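Local coordinates for insecticidal Delta-Endotoxin Cry8Ea1 (Bacillus Thuringiensis, PDB 3EB7), which is an insecticidal three-domain toxin active against larvae of the beetle Holotrichia parallela, probably killing by receptor binding and pore formation in gut membranes, at residues I280-Y286 with W301-S307; I334-F339 with Y375-F379; E241-I247 with V427-T433; P310-S314 with V454-D458. The contacts are given in a common frame with arbitrary orientation. Residues are numbered along the deposited sequence.

Contact 1: residues I280-Y286 with W301-S307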
loop_
_atom_site.group_PDB
_atom_site.type_symbol
_atom_site.label_atom_id
_atom_site.label_comp_id
_atom_site.label_asym_id
_atom_site.label_seq_id
_atom_site.Cartn_x
_atom_site.Cartn_y
_atom_site.Cartn_z
ATOM N N ILE A 280 -3.917 -15.402 -6.274
ATOM C CA ILE A 280 -3.445 -16.481 -7.129
ATOM C C ILE A 280 -3.904 -17.834 -6.605
ATOM O O ILE A 280 -3.823 -18.091 -5.406
ATOM C CB ILE A 280 -1.876 -16.426 -7.346
ATOM C CG1 ILE A 280 -1.421 -17.443 -8.381
ATOM C CG2 ILE A 280 -1.093 -16.669 -6.019
ATOM C CD1 ILE A 280 -0.035 -17.122 -9.002
ATOM N N THR A 281 -4.398 -18.689 -7.509
ATOM C CA THR A 281 -4.817 -20.068 -7.177
ATOM C C THR A 281 -4.008 -21.182 -7.876
ATOM O O THR A 281 -3.857 -22.295 -7.363
ATOM C CB THR A 281 -6.323 -20.293 -7.461
ATOM O OG1 THR A 281 -6.568 -20.133 -8.853
ATOM C CG2 THR A 281 -7.188 -19.312 -6.650
ATOM N N ARG A 282 -3.464 -20.886 -9.042
ATOM C CA ARG A 282 -2.694 -21.891 -9.760
ATOM C C ARG A 282 -1.760 -21.224 -10.745
ATOM O O ARG A 282 -2.099 -20.177 -11.305
ATOM C CB ARG A 282 -3.652 -22.855 -10.464
ATOM C CG ARG A 282 -3.030 -24.193 -10.823
ATOM C CD ARG A 282 -4.066 -25.262 -11.222
ATOM N NE ARG A 282 -3.383 -26.556 -11.425
ATOM C CZ ARG A 282 -3.059 -27.404 -10.444
ATOM N NH1 ARG A 282 -3.404 -27.128 -9.174
ATOM N NH2 ARG A 282 -2.402 -28.530 -10.737
ATOM N N LEU A 283 -0.564 -21.793 -10.929
ATOM C CA LEU A 283 0.349 -21.315 -12.004
ATOM C C LEU A 283 0.924 -22.505 -12.760
ATOM O O LEU A 283 1.423 -23.429 -12.121
ATOM C CB LEU A 283 1.531 -20.586 -11.373
ATOM C CG LEU A 283 2.213 -19.345 -11.940
ATOM C CD1 LEU A 283 3.680 -19.496 -11.676
ATOM C CD2 LEU A 283 1.942 -19.100 -13.371
ATOM N N SER A 284 0.869 -22.500 -14.084
ATOM C CA SER A 284 1.602 -23.496 -14.879
ATOM C C SER A 284 2.698 -22.799 -15.628
ATOM O O SER A 284 2.416 -21.821 -16.278
ATOM C CB SER A 284 0.721 -24.207 -15.930
ATOM O OG SER A 284 -0.301 -24.928 -15.312
ATOM N N ILE A 285 3.934 -23.303 -15.542
ATOM C CA ILE A 285 5.071 -22.657 -16.226
ATOM C C ILE A 285 5.519 -23.572 -17.372
ATOM O O ILE A 285 5.706 -24.766 -17.182
ATOM C CB ILE A 285 6.241 -22.391 -15.245
ATOM C CG1 ILE A 285 5.768 -21.578 -14.036
ATOM C CG2 ILE A 285 7.483 -21.778 -15.947
ATOM C CD1 ILE A 285 6.791 -21.517 -12.863
ATOM N N TYR A 286 5.667 -23.018 -18.561
ATOM C CA TYR A 286 6.082 -23.760 -19.734
ATOM C C TYR A 286 7.556 -23.417 -20.016
ATOM O O TYR A 286 7.958 -22.243 -20.016
ATOM C CB TYR A 286 5.156 -23.421 -20.927
ATOM C CG TYR A 286 3.713 -23.830 -20.653
ATOM C CD1 TYR A 286 2.843 -23.011 -19.927
ATOM C CD2 TYR A 286 3.236 -25.052 -21.089
ATOM C CE1 TYR A 286 1.512 -23.428 -19.611
ATOM C CE2 TYR A 286 1.929 -25.471 -20.805
ATOM C CZ TYR A 286 1.075 -24.665 -20.063
ATOM O OH TYR A 286 -0.200 -25.128 -19.823
ATOM N N TRP A 301 11.747 -20.189 -18.592
ATOM C CA TRP A 301 10.325 -19.886 -18.565
ATOM C C TRP A 301 10.001 -19.116 -19.854
ATOM O O TRP A 301 10.431 -17.929 -20.026
ATOM C CB TRP A 301 10.113 -19.003 -17.326
ATOM C CG TRP A 301 8.699 -18.517 -16.976
ATOM C CD1 TRP A 301 7.682 -18.125 -17.838
ATOM C CD2 TRP A 301 8.189 -18.309 -15.643
ATOM N NE1 TRP A 301 6.574 -17.719 -17.101
ATOM C CE2 TRP A 301 6.865 -17.804 -15.763
ATOM C CE3 TRP A 301 8.729 -18.492 -14.361
ATOM C CZ2 TRP A 301 6.069 -17.519 -14.647
ATOM C CZ3 TRP A 301 7.933 -18.212 -13.251
ATOM C CH2 TRP A 301 6.610 -17.723 -13.410
ATOM N N ILE A 302 9.307 -19.797 -20.772
ATOM C CA ILE A 302 8.879 -19.205 -22.056
ATOM C C ILE A 302 7.375 -18.854 -22.145
ATOM O O ILE A 302 6.932 -18.276 -23.136
ATOM C CB ILE A 302 9.250 -20.075 -23.307
ATOM C CG1 ILE A 302 8.528 -21.433 -23.265
ATOM C CG2 ILE A 302 10.737 -20.222 -23.453
ATOM C CD1 ILE A 302 8.657 -22.283 -24.571
ATOM N N GLY A 303 6.602 -19.205 -21.125
ATOM C CA GLY A 303 5.175 -18.887 -21.076
ATOM C C GLY A 303 4.589 -19.460 -19.808
ATOM O O GLY A 303 5.234 -20.281 -19.141
ATOM N N HIS A 304 3.395 -19.012 -19.435
ATOM C CA HIS A 304 2.694 -19.534 -18.259
ATOM C C HIS A 304 1.202 -19.347 -18.378
ATOM O O HIS A 304 0.701 -18.556 -19.176
ATOM C CB HIS A 304 3.211 -18.917 -16.943
ATOM C CG HIS A 304 2.944 -17.450 -16.790
ATOM N ND1 HIS A 304 3.797 -16.481 -17.279
ATOM C CD2 HIS A 304 1.942 -16.787 -16.162
ATOM C CE1 HIS A 304 3.313 -15.286 -16.990
ATOM N NE2 HIS A 304 2.205 -15.440 -16.286
ATOM N N GLN A 305 0.502 -20.094 -17.551
ATOM C CA GLN A 305 -0.934 -20.030 -17.437
ATOM C C GLN A 305 -1.191 -19.729 -15.970
ATOM O O GLN A 305 -0.648 -20.372 -15.085
ATOM C CB GLN A 305 -1.522 -21.381 -17.869
ATOM C CG GLN A 305 -2.930 -21.291 -18.351
ATOM C CD GLN A 305 -3.693 -22.597 -18.272
ATOM O OE1 GLN A 305 -4.152 -23.091 -19.279
ATOM N NE2 GLN A 305 -3.851 -23.143 -17.080
ATOM N N ILE A 306 -1.969 -18.719 -15.688
ATOM C CA ILE A 306 -2.144 -18.295 -14.312
ATOM C C ILE A 306 -3.618 -18.177 -13.984
ATOM O O ILE A 306 -4.395 -17.652 -14.781
ATOM C CB ILE A 306 -1.372 -16.947 -14.009
ATOM C CG1 ILE A 306 -1.562 -16.525 -12.534
ATOM C CG2 ILE A 306 -1.779 -15.811 -14.994
ATOM C CD1 ILE A 306 -0.566 -15.474 -12.079
ATOM N N SER A 307 -4.005 -18.676 -12.811
ATOM C CA SER A 307 -5.381 -18.565 -12.343
ATOM C C SER A 307 -5.387 -17.757 -11.075
ATOM O O SER A 307 -4.514 -17.935 -10.194
ATOM C CB SER A 307 -6.008 -19.945 -12.083
ATOM O OG SER A 307 -6.098 -20.727 -13.268
HETATM O O HOH W 1 -2.160 -23.192 -20.918
#
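Segments 280-286 and 301-307, parts of strands 278-292 and 296-310, run antiparallel, their short axes 4.6 Å apart with N-to-C directions at 167°. In the hydrogen-bonded pairs the backbone polar groups satisfy one another: S307 N to R282 O at 2.9 Å, S284 N to Q305 O at 2.8 Å, Q305 N to S284 O at 2.9 Å, and Y286 N to G303 O at 2.8 Å. Along the other edge T281, L283 and I285 bond through the backbone to F336, I334 and Q332. Classic beta bulges occur at both ends. In one, S307 O takes a nearly straight bond from T281 N (2.8 Å, 174°) and a weak one from R282 N (3.3 Å); in the other, I302 and G303 both face Y286, whose O accepts from I302 N at 2.9 Å. The strands form a beta hairpin in domain II, the beta prism of three-domain Cry toxins. On the face bearing L283, I285, H304 and I306, W301 NE1 donates to H304 ND1 at 3.0 Å, while H304 NE2 is satisfied by V419 O of strand 414-422. I285 CG2 makes a CH-pi contact, 3.8 Å from the centroid of the W301 five-membered ring and 22° off its normal. On the opposite face a water bridges Y286 OH (3.0 Å) and Q305 OE1 (2.6 Å), donating to the latter, and S307 OG is hydrogen-bonded to T317 OG1.

Contact 2: residues I334-F339 with Y375-F379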
loop_
_atom_site.group_PDB
_atom_site.type_symbol
_atom_site.label_atom_id
_atom_site.label_comp_id
_atom_site.label_asym_id
_atom_site.label_seq_id
_atom_site.Cartn_x
_atom_site.Cartn_y
_atom_site.Cartn_z
ATOM N N ILE A 334 1.765 -25.593 -10.466
ATOM C CA ILE A 334 1.915 -25.242 -9.059
ATOM C C ILE A 334 0.567 -24.822 -8.486
ATOM O O ILE A 334 -0.038 -23.843 -8.955
ATOM C CB ILE A 334 2.986 -24.111 -8.840
ATOM C CG1 ILE A 334 4.355 -24.497 -9.466
ATOM C CG2 ILE A 334 3.127 -23.822 -7.364
ATOM C CD1 ILE A 334 5.425 -23.373 -9.465
ATOM N N GLY A 335 0.057 -25.575 -7.511
ATOM C CA GLY A 335 -1.212 -25.203 -6.844
ATOM C C GLY A 335 -0.940 -24.183 -5.725
ATOM O O GLY A 335 -0.140 -24.455 -4.842
ATOM N N PHE A 336 -1.585 -23.016 -5.772
ATOM C CA PHE A 336 -1.248 -21.897 -4.877
ATOM C C PHE A 336 -2.451 -21.491 -3.982
ATOM O O PHE A 336 -2.325 -20.581 -3.140
ATOM C CB PHE A 336 -0.822 -20.666 -5.695
ATOM C CG PHE A 336 0.657 -20.590 -6.054
ATOM C CD1 PHE A 336 1.043 -20.386 -7.363
ATOM C CD2 PHE A 336 1.653 -20.654 -5.085
ATOM C CE1 PHE A 336 2.400 -20.268 -7.726
ATOM C CE2 PHE A 336 3.024 -20.546 -5.444
ATOM C CZ PHE A 336 3.380 -20.339 -6.773
ATOM N N THR A 337 -3.595 -22.160 -4.162
ATOM C CA THR A 337 -4.821 -21.863 -3.422
ATOM C C THR A 337 -4.599 -21.799 -1.926
ATOM O O THR A 337 -4.080 -22.759 -1.332
ATOM C CB THR A 337 -5.988 -22.824 -3.804
ATOM O OG1 THR A 337 -6.119 -22.793 -5.212
ATOM C CG2 THR A 337 -7.341 -22.390 -3.245
ATOM N N GLY A 338 -4.964 -20.646 -1.348
ATOM C CA GLY A 338 -4.818 -20.342 0.060
ATOM C C GLY A 338 -3.422 -19.999 0.531
ATOM O O GLY A 338 -3.244 -19.634 1.679
ATOM N N PHE A 339 -2.430 -20.119 -0.346
ATOM C CA PHE A 339 -1.028 -19.844 -0.003
ATOM C C PHE A 339 -0.608 -18.386 -0.221
ATOM O O PHE A 339 -0.752 -17.820 -1.328
ATOM C CB PHE A 339 -0.071 -20.719 -0.845
ATOM C CG PHE A 339 0.178 -22.108 -0.279
ATOM C CD1 PHE A 339 -0.323 -23.232 -0.928
ATOM C CD2 PHE A 339 0.943 -22.283 0.876
ATOM C CE1 PHE A 339 -0.107 -24.507 -0.433
ATOM C CE2 PHE A 339 1.193 -23.593 1.391
ATOM C CZ PHE A 339 0.660 -24.703 0.722
ATOM N N TYR A 375 0.933 -23.684 7.980
ATOM C CA TYR A 375 1.698 -24.692 7.296
ATOM C C TYR A 375 2.576 -24.063 6.182
ATOM O O TYR A 375 2.080 -23.348 5.320
ATOM C CB TYR A 375 0.776 -25.794 6.773
ATOM C CG TYR A 375 1.520 -26.792 5.938
ATOM C CD1 TYR A 375 2.321 -27.767 6.534
ATOM C CD2 TYR A 375 1.450 -26.741 4.538
ATOM C CE1 TYR A 375 3.043 -28.663 5.762
ATOM C CE2 TYR A 375 2.153 -27.632 3.762
ATOM C CZ TYR A 375 2.946 -28.592 4.382
ATOM O OH TYR A 375 3.649 -29.465 3.613
ATOM N N LYS A 376 3.884 -24.346 6.237
ATOM C CA LYS A 376 4.888 -23.801 5.317
ATOM C C LYS A 376 5.385 -24.819 4.305
ATOM O O LYS A 376 5.535 -26.008 4.604
ATOM C CB LYS A 376 6.093 -23.282 6.102
ATOM C CG LYS A 376 5.778 -22.141 7.056
ATOM C CD LYS A 376 7.043 -21.684 7.783
ATOM C CE LYS A 376 7.658 -22.827 8.584
ATOM N NZ LYS A 376 6.767 -23.274 9.721
ATOM N N THR A 377 5.629 -24.352 3.090
ATOM C CA THR A 377 6.206 -25.185 2.034
ATOM C C THR A 377 7.005 -24.337 1.029
ATOM O O THR A 377 6.871 -23.105 0.991
ATOM C CB THR A 377 5.120 -26.065 1.337
ATOM O OG1 THR A 377 5.746 -27.215 0.732
ATOM C CG2 THR A 377 4.375 -25.287 0.269
ATOM N N THR A 378 7.872 -24.995 0.265
ATOM C CA THR A 378 8.594 -24.373 -0.854
ATOM C C THR A 378 8.101 -24.944 -2.167
ATOM O O THR A 378 7.843 -26.135 -2.270
ATOM C CB THR A 378 10.117 -24.633 -0.767
ATOM O OG1 THR A 378 10.558 -24.331 0.553
ATOM C CG2 THR A 378 10.908 -23.766 -1.711
ATOM N N PHE A 379 7.978 -24.086 -3.172
ATOM C CA PHE A 379 7.713 -24.528 -4.542
ATOM C C PHE A 379 8.913 -24.114 -5.346
ATOM O O PHE A 379 9.342 -22.976 -5.276
ATOM C CB PHE A 379 6.443 -23.857 -5.092
ATOM C CG PHE A 379 5.197 -24.157 -4.275
ATOM C CD1 PHE A 379 4.656 -23.197 -3.428
ATOM C CD2 PHE A 379 4.581 -25.421 -4.348
ATOM C CE1 PHE A 379 3.503 -23.472 -2.672
ATOM C CE2 PHE A 379 3.439 -25.723 -3.607
ATOM C CZ PHE A 379 2.886 -24.740 -2.768
#
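At Y375 the contact is marginal: CD2 at the edge of its ring lies 4.4 Å from F339 CZ, and its carbonyl O is 4.0 Å from F339 CE2. The strand's alternation then brings T377 and F379 to this side, T377 placing CG2 3.8 Å from F339 CE2. The two segments come from different antiparallel sheets of the domain II beta prism, and no hydrogen bond joins them; the contact is mainly between side chains, with the carbonyls of Y375 and G335 also touching ring atoms. F379, with 104 Å² covered, is the centre of an aromatic cluster. Its edge meets the face of F339 (centroids 5.3 Å apart, planes at 85°), whereas its own face receives the edge of F336 in an offset edge-to-face pair (5.3 Å, 75°). I334 CG2 also sits over a face of F379, 4.0 Å from the centroid and 25° off the normal. F336 and F339 are the first and fourth residues of a type II turn, closed by F339 N donating to F336 O at 2.8 Å, with G338 third, at positive phi.

Contact 3: residues E241-I247 with V427-T433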
loop_
_atom_site.group_PDB
_atom_site.type_symbol
_atom_site.label_atom_id
_atom_site.label_comp_id
_atom_site.label_asym_id
_atom_site.label_seq_id
_atom_site.Cartn_x
_atom_site.Cartn_y
_atom_site.Cartn_z
ATOM N N GLU A 241 -1.912 -3.189 -5.704
ATOM C CA GLU A 241 -0.850 -4.095 -6.134
ATOM C C GLU A 241 0.401 -3.271 -6.400
ATOM O O GLU A 241 0.299 -2.202 -7.019
ATOM C CB GLU A 241 -1.220 -4.691 -7.482
ATOM C CG GLU A 241 -1.820 -6.061 -7.458
ATOM C CD GLU A 241 -2.135 -6.525 -8.884
ATOM O OE1 GLU A 241 -2.505 -5.650 -9.732
ATOM O OE2 GLU A 241 -1.971 -7.743 -9.160
ATOM N N VAL A 242 1.563 -3.796 -5.995
ATOM C CA VAL A 242 2.875 -3.251 -6.381
ATOM C C VAL A 242 3.583 -4.286 -7.254
ATOM O O VAL A 242 3.324 -5.487 -7.153
ATOM C CB VAL A 242 3.782 -2.868 -5.157
ATOM C CG1 VAL A 242 3.180 -1.668 -4.353
ATOM C CG2 VAL A 242 4.027 -4.069 -4.231
ATOM N N TYR A 243 4.448 -3.816 -8.143
ATOM C CA TYR A 243 5.158 -4.700 -9.031
ATOM C C TYR A 243 6.652 -4.632 -8.764
ATOM O O TYR A 243 7.219 -3.528 -8.704
ATOM C CB TYR A 243 4.868 -4.322 -10.467
ATOM C CG TYR A 243 3.422 -4.501 -10.872
ATOM C CD1 TYR A 243 2.418 -3.592 -10.456
ATOM C CD2 TYR A 243 3.053 -5.553 -11.688
ATOM C CE1 TYR A 243 1.060 -3.762 -10.868
ATOM C CE2 TYR A 243 1.698 -5.721 -12.098
ATOM C CZ TYR A 243 0.737 -4.832 -11.694
ATOM O OH TYR A 243 -0.542 -5.029 -12.127
ATOM N N THR A 244 7.287 -5.804 -8.607
ATOM C CA THR A 244 8.752 -5.860 -8.444
ATOM C C THR A 244 9.447 -5.627 -9.778
ATOM O O THR A 244 8.791 -5.610 -10.817
ATOM C CB THR A 244 9.251 -7.185 -7.751
ATOM O OG1 THR A 244 8.623 -8.317 -8.348
ATOM C CG2 THR A 244 8.927 -7.162 -6.264
ATOM N N ASP A 245 10.783 -5.458 -9.777
ATOM C CA ASP A 245 11.484 -5.190 -11.043
ATOM C C ASP A 245 11.353 -6.411 -11.978
ATOM O O ASP A 245 11.256 -7.532 -11.523
ATOM C CB ASP A 245 12.959 -4.814 -10.832
ATOM C CG ASP A 245 13.180 -3.404 -10.206
ATOM O OD1 ASP A 245 12.260 -2.564 -10.003
ATOM O OD2 ASP A 245 14.356 -3.132 -9.884
ATOM N N PRO A 246 11.325 -6.188 -13.304
ATOM C CA PRO A 246 11.282 -7.335 -14.200
ATOM C C PRO A 246 12.443 -8.357 -13.954
ATOM O O PRO A 246 13.592 -7.960 -13.625
ATOM C CB PRO A 246 11.381 -6.678 -15.589
ATOM C CG PRO A 246 10.807 -5.354 -15.425
ATOM C CD PRO A 246 11.271 -4.909 -14.046
ATOM N N ILE A 247 12.141 -9.658 -14.099
ATOM C CA ILE A 247 13.106 -10.710 -13.786
ATOM C C ILE A 247 13.916 -11.041 -15.029
ATOM O O ILE A 247 13.675 -12.048 -15.737
ATOM C CB ILE A 247 12.437 -11.953 -13.138
ATOM C CG1 ILE A 247 11.547 -11.491 -11.961
ATOM C CG2 ILE A 247 13.525 -12.911 -12.618
ATOM C CD1 ILE A 247 10.573 -12.520 -11.460
ATOM N N VAL A 427 10.807 -12.340 -20.237
ATOM C CA VAL A 427 10.900 -11.674 -18.959
ATOM C C VAL A 427 9.543 -11.575 -18.224
ATOM O O VAL A 427 8.639 -10.879 -18.681
ATOM C CB VAL A 427 11.533 -10.238 -19.077
ATOM C CG1 VAL A 427 11.681 -9.623 -17.716
ATOM C CG2 VAL A 427 12.877 -10.257 -19.766
ATOM N N PRO A 428 9.417 -12.275 -17.080
ATOM C CA PRO A 428 8.258 -12.131 -16.179
ATOM C C PRO A 428 8.338 -10.942 -15.214
ATOM O O PRO A 428 9.430 -10.452 -14.890
ATOM C CB PRO A 428 8.233 -13.463 -15.403
ATOM C CG PRO A 428 9.646 -14.073 -15.533
ATOM C CD PRO A 428 10.397 -13.293 -16.606
ATOM N N VAL A 429 7.174 -10.455 -14.787
ATOM C CA VAL A 429 7.101 -9.446 -13.732
ATOM C C VAL A 429 6.187 -10.037 -12.663
ATOM O O VAL A 429 5.164 -10.643 -12.979
ATOM C CB VAL A 429 6.566 -8.063 -14.290
ATOM C CG1 VAL A 429 6.184 -7.102 -13.196
ATOM C CG2 VAL A 429 7.608 -7.411 -15.173
ATOM N N PHE A 430 6.582 -9.911 -11.401
ATOM C CA PHE A 430 5.738 -10.358 -10.278
ATOM C C PHE A 430 5.006 -9.155 -9.688
ATOM O O PHE A 430 5.598 -8.091 -9.513
ATOM C CB PHE A 430 6.594 -11.031 -9.199
ATOM C CG PHE A 430 7.195 -12.386 -9.584
ATOM C CD1 PHE A 430 8.109 -13.014 -8.723
ATOM C CD2 PHE A 430 6.868 -13.041 -10.766
ATOM C CE1 PHE A 430 8.673 -14.286 -9.048
ATOM C CE2 PHE A 430 7.440 -14.320 -11.094
ATOM C CZ PHE A 430 8.304 -14.932 -10.252
ATOM N N SER A 431 3.715 -9.310 -9.428
ATOM C CA SER A 431 2.944 -8.334 -8.647
ATOM C C SER A 431 2.550 -8.893 -7.289
ATOM O O SER A 431 2.448 -10.096 -7.094
ATOM C CB SER A 431 1.694 -7.837 -9.406
ATOM O OG SER A 431 0.682 -8.824 -9.416
ATOM N N TRP A 432 2.326 -7.995 -6.350
ATOM C CA TRP A 432 2.181 -8.367 -4.955
ATOM C C TRP A 432 1.116 -7.545 -4.270
ATOM O O TRP A 432 0.984 -6.367 -4.574
ATOM C CB TRP A 432 3.515 -8.129 -4.223
ATOM C CG TRP A 432 4.681 -8.796 -4.859
ATOM C CD1 TRP A 432 5.328 -8.428 -6.020
ATOM C CD2 TRP A 432 5.378 -9.923 -4.354
ATOM N NE1 TRP A 432 6.369 -9.288 -6.258
ATOM C CE2 TRP A 432 6.412 -10.210 -5.246
ATOM C CE3 TRP A 432 5.219 -10.726 -3.226
ATOM C CZ2 TRP A 432 7.290 -11.283 -5.046
ATOM C CZ3 TRP A 432 6.090 -11.778 -3.025
ATOM C CH2 TRP A 432 7.105 -12.049 -3.929
ATOM N N THR A 433 0.439 -8.150 -3.289
ATOM C CA THR A 433 -0.531 -7.451 -2.457
ATOM C C THR A 433 -0.021 -7.374 -1.040
ATOM O O THR A 433 0.758 -8.221 -0.620
ATOM C CB THR A 433 -1.951 -8.087 -2.494
ATOM O OG1 THR A 433 -1.876 -9.472 -2.161
ATOM C CG2 THR A 433 -2.596 -7.929 -3.904
HETATM O O HOH W 2 9.131 -8.756 -10.841
#
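E241 OE2 accepts from S431 OG at 2.9 Å; the same carboxylate is salt-bridged to R272 and hydrogen-bonded to H275. V242 makes the hydrogen-bonded antiparallel pair with W432, N to O at 3.0 Å and O to N at 2.8 Å. Y243 pairs with S431, whose CB lies over the Y243 ring face in a CH-pi contact, 3.7 Å from the centroid and 25° off the normal. At T244 the N donates to F430 O (3.0 Å), and OG1 accepts from W432 NE1 (3.2 Å). The chain then bows outward: a water donates to D245 O (2.5 Å) and accepts from F430 N (2.9 Å), while D245 is salt-bridged to R209 of helix 198-220. P246 packs its CB 3.6 Å from V427 CG1. Beyond the paired strand, I247 N donates to P428 O (2.9 Å, 174°), and I247 CD1 makes a CH-pi contact 3.4 Å from the F430 ring centroid. Strand 241-243 thus edges a three-stranded antiparallel sheet of the beta prism, against the helical domain I.

Contact 4: residues P310-S314 with V454-D458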
loop_
_atom_site.group_PDB
_atom_site.type_symbol
_atom_site.label_atom_id
_atom_site.label_comp_id
_atom_site.label_asym_id
_atom_site.label_seq_id
_atom_site.Cartn_x
_atom_site.Cartn_y
_atom_site.Cartn_z
ATOM N N PRO A 310 -11.040 -13.497 -7.045
ATOM C CA PRO A 310 -11.570 -12.536 -6.052
ATOM C C PRO A 310 -12.129 -13.290 -4.833
ATOM O O PRO A 310 -12.514 -14.473 -4.959
ATOM C CB PRO A 310 -12.745 -11.841 -6.790
ATOM C CG PRO A 310 -12.600 -12.158 -8.206
ATOM C CD PRO A 310 -11.813 -13.465 -8.302
ATOM N N ILE A 311 -12.252 -12.617 -3.691
ATOM C CA ILE A 311 -12.761 -13.299 -2.491
ATOM C C ILE A 311 -14.180 -13.855 -2.721
ATOM O O ILE A 311 -15.158 -13.107 -2.883
ATOM C CB ILE A 311 -12.661 -12.433 -1.225
ATOM C CG1 ILE A 311 -11.202 -12.059 -0.924
ATOM C CG2 ILE A 311 -13.256 -13.152 -0.009
ATOM C CD1 ILE A 311 -11.056 -10.889 0.055
ATOM N N GLY A 312 -14.280 -15.179 -2.751
ATOM C CA GLY A 312 -15.565 -15.823 -2.923
ATOM C C GLY A 312 -16.099 -15.689 -4.342
ATOM O O GLY A 312 -17.279 -15.850 -4.536
ATOM N N GLY A 313 -15.249 -15.373 -5.332
ATOM C CA GLY A 313 -15.713 -15.284 -6.688
ATOM C C GLY A 313 -15.287 -16.421 -7.602
ATOM O O GLY A 313 -14.794 -17.473 -7.153
ATOM N N SER A 314 -15.492 -16.213 -8.904
ATOM C CA SER A 314 -15.099 -17.195 -9.923
ATOM C C SER A 314 -13.587 -17.143 -10.142
ATOM O O SER A 314 -12.975 -16.097 -9.986
ATOM C CB SER A 314 -15.771 -16.848 -11.250
ATOM O OG SER A 314 -17.162 -16.927 -11.108
ATOM N N VAL A 454 -13.557 -2.862 -3.627
ATOM C CA VAL A 454 -12.787 -3.586 -4.638
ATOM C C VAL A 454 -12.550 -5.056 -4.194
ATOM O O VAL A 454 -12.185 -5.905 -5.004
ATOM C CB VAL A 454 -11.504 -2.787 -5.050
ATOM C CG1 VAL A 454 -10.405 -2.800 -3.950
ATOM C CG2 VAL A 454 -10.976 -3.241 -6.406
ATOM N N LYS A 455 -12.848 -5.363 -2.939
ATOM C CA LYS A 455 -12.787 -6.730 -2.421
ATOM C C LYS A 455 -14.093 -7.514 -2.604
ATOM O O LYS A 455 -14.381 -8.437 -1.833
ATOM C CB LYS A 455 -12.387 -6.733 -0.928
ATOM C CG LYS A 455 -11.116 -5.930 -0.600
ATOM C CD LYS A 455 -10.726 -6.297 0.839
ATOM C CE LYS A 455 -9.773 -7.515 0.871
ATOM N NZ LYS A 455 -9.799 -8.258 2.158
ATOM N N ALA A 456 -14.906 -7.113 -3.581
ATOM C CA ALA A 456 -16.124 -7.864 -3.947
ATOM C C ALA A 456 -15.807 -9.124 -4.717
ATOM O O ALA A 456 -14.751 -9.239 -5.372
ATOM C CB ALA A 456 -17.049 -7.008 -4.744
ATOM N N SER A 457 -16.730 -10.086 -4.652
ATOM C CA SER A 457 -16.551 -11.377 -5.308
ATOM C C SER A 457 -16.780 -11.284 -6.799
ATOM O O SER A 457 -16.445 -12.221 -7.531
ATOM C CB SER A 457 -17.528 -12.406 -4.719
ATOM O OG SER A 457 -18.892 -12.063 -5.003
ATOM N N ASP A 458 -17.372 -10.185 -7.255
ATOM C CA ASP A 458 -17.746 -10.009 -8.673
ATOM C C ASP A 458 -18.358 -8.591 -8.902
ATOM O O ASP A 458 -18.408 -7.764 -7.983
ATOM C CB ASP A 458 -18.845 -11.021 -9.059
ATOM C CG ASP A 458 -20.179 -10.752 -8.323
ATOM O OD1 ASP A 458 -21.086 -11.602 -8.402
ATOM O OD2 ASP A 458 -20.348 -9.687 -7.680
HETATM O O HOH W 3 -16.057 -10.684 -1.657
HETATM O O HOH W 4 -12.077 -9.909 -3.860
HETATM O O HOH W 5 -16.194 -13.588 -9.830
#
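S457, I311 and K455 carry most of the 256 Å² buried here, with 73, 71 and 45 Å². No direct hydrogen bond joins the segments; van der Waals approaches and bridging waters do the work. S457 lies against the type II turn P310-G313 (G312 at positive phi), which is closed by G313 N donating to P310 O at 2.9 Å. S457 CB is 3.1 Å from I311 O and 3.5 Å from G312 O, while S457 O receives a CA-H...O contact from G313 CA at 3.3 Å. An ideal CB on G313 would fall 2.1 Å from that oxygen, a clash, so the lack of a side chain permits the close approach. The backbone of I311 is linked through two waters: one donates to I311 O (2.9 Å) and K455 O (2.8 Å), the other accepts from I311 N (2.7 Å) and donates to A456 O (3.1 Å). A third accepts from S314 N (2.9 Å) and donates to S457 O (2.7 Å). I311 CD1 also reaches to 3.6 Å from K455 NZ, whose charge is met by a salt bridge to D438. The turn between strands 296-310 and 316-321 of domain II thus abuts the loop after strand 448-452, in what is, as in other three-domain Cry toxins, probably domain III; S457 OG bonds to V486 O and I311 touches R488, both on strand 482-491.

How the contacts relate
From the N terminus, 241-247 comes first and waits until 427-433 to close contact 3, a loop enclosing both contact 1, the local hairpin, and contact 2, which follows in series. Contact 4 opens at 310-314 and ends at 454-458 beyond contact 3; contacts 3 and 4 therefore cross, and contact 2 lies within the span of each. Contact 2 reaches contact 1's sheet through strand 330-335, by probable hydrogen bonds L283 O to I334 N (2.7 Å) and T281 O to F336 N (2.9 Å), and ties it to the sheet holding 376-381. W301 CH2 packs 4.2 Å from F430 CE2, linking contacts 1 and 3. Contacts 1 to 3 thus involve all three prism sheets; contact 4 connects two domains.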